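Local coordinates for bacteriocin immunity protein (Pseudomonas aeruginosa, PDB 4UHP) that binds the DNase of pyocin AP41 and thereby probably protects the producing bacterium from its own toxin, at residues I19-F22 with K26-L29. Sequence-based numbering, arbitrary orientation.
Sequences IEEF and KSGL
K26 reaches back along 19-22 to E20, and its NZ donates to E20 OE1 at 3.3 Å, a long salt bridge in which the nitrogen meets the oxygen nearly along the C-O axis. The lysine can span that gap because its chain is extended beyond CG. The ammonium group has a second acceptor in the backbone O of E17, in helix 12-19, whereas E20 OE1 also faces K24 in a weak, long ion pair. E21 meets the same lysine nearer its root: E21 CD and the aliphatic E21 CG each lie 4.0 Å from K26 CB, a van der Waals contact in which the two chains cross. With E21 OE1 5.8 Å from K26 NZ, their charges do not touch, though the opposite signs probably attract at that range. The carboxylate of E21 is instead engaged by R37 of helix 31-49, whose NE forms a salt bridge to E21 OE2. That oxygen can also accept from a water at 3.0 Å, which in turn accepts from S27 N at 2.8 Å, so one solvent molecule links the two segments through a backbone amide. Alongside this bridge, S27 CB packs 3.6 Å from E21 OE2. The contact joins the end of helix 12-19 to the chain leading into helix 31-49 in the helical, strand-free fold of a colicin/pyocin immunity protein. Farther along, 26-29 supplies its own bond: S27 OG accepts from L29 N at 3.3 Å with an N-H...O angle of 160°, an ST turn. The hydroxyl sits between the backbone N and the carbonyl carbon (chi1 60°), which directs it at the amide two residues on. N25 OD1 receives the intervening N-H of G28, and N25 ND2 donates to L29 O.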
# COMPACT_ATOMS: atom_id res chain seq x y z
N ILE D 19 -4.08 9.55 12.49
CA ILE D 19 -3.53 8.21 12.39
C ILE D 19 -4.63 7.15 12.33
O ILE D 19 -4.51 6.16 11.61
CB ILE D 19 -2.59 7.90 13.57
CG1 ILE D 19 -1.49 8.96 13.65
CG2 ILE D 19 -1.97 6.53 13.40
CD1 ILE D 19 -0.70 9.11 12.37
N GLU D 20 -5.71 7.37 13.07
CA GLU D 20 -6.84 6.44 13.08
C GLU D 20 -7.44 6.26 11.69
O GLU D 20 -8.06 5.24 11.40
CB GLU D 20 -7.90 6.92 14.07
CG GLU D 20 -7.52 6.75 15.53
CD GLU D 20 -8.49 7.42 16.48
OE1 GLU D 20 -9.27 8.28 16.03
OE2 GLU D 20 -8.47 7.09 17.68
N GLU D 21 -7.26 7.26 10.84
CA GLU D 21 -7.82 7.23 9.49
C GLU D 21 -7.10 6.20 8.62
O GLU D 21 -7.59 5.82 7.55
CB GLU D 21 -7.76 8.63 8.87
CG GLU D 21 -8.71 8.84 7.70
CD GLU D 21 -9.11 10.30 7.52
OE1 GLU D 21 -8.89 11.10 8.45
OE2 GLU D 21 -9.64 10.64 6.45
N PHE D 22 -5.94 5.73 9.08
CA PHE D 22 -5.21 4.67 8.39
C PHE D 22 -5.71 3.28 8.77
O PHE D 22 -5.14 2.27 8.37
CB PHE D 22 -3.71 4.78 8.68
CG PHE D 22 -3.07 6.01 8.10
CD1 PHE D 22 -2.58 6.01 6.80
CD2 PHE D 22 -2.97 7.17 8.84
CE1 PHE D 22 -2.00 7.14 6.27
CE2 PHE D 22 -2.39 8.30 8.31
CZ PHE D 22 -1.90 8.29 7.02
N LYS D 26 -12.86 7.15 8.07
CA LYS D 26 -13.41 8.34 8.72
C LYS D 26 -14.06 9.29 7.73
O LYS D 26 -15.14 9.81 7.98
CB LYS D 26 -12.33 9.08 9.50
CG LYS D 26 -12.28 8.73 10.98
CD LYS D 26 -11.45 9.73 11.75
CE LYS D 26 -11.46 9.43 13.23
NZ LYS D 26 -10.64 10.41 13.98
N SER D 27 -13.39 9.50 6.60
CA SER D 27 -13.82 10.47 5.61
C SER D 27 -15.09 10.02 4.90
O SER D 27 -15.92 10.85 4.52
CB SER D 27 -12.71 10.70 4.59
OG SER D 27 -12.37 9.50 3.92
N GLY D 28 -15.24 8.71 4.72
CA GLY D 28 -16.38 8.16 4.01
C GLY D 28 -16.12 8.09 2.52
O GLY D 28 -16.94 7.58 1.75
N LEU D 29 -14.97 8.61 2.11
CA LEU D 29 -14.59 8.64 0.70
C LEU D 29 -14.33 7.24 0.17
O LEU D 29 -13.97 6.33 0.92
CB LEU D 29 -13.34 9.51 0.50
CG LEU D 29 -13.45 10.96 0.96
CD1 LEU D 29 -12.13 11.69 0.74
CD2 LEU D 29 -14.59 11.67 0.23
O HOH W 1 -11.05 8.16 5.68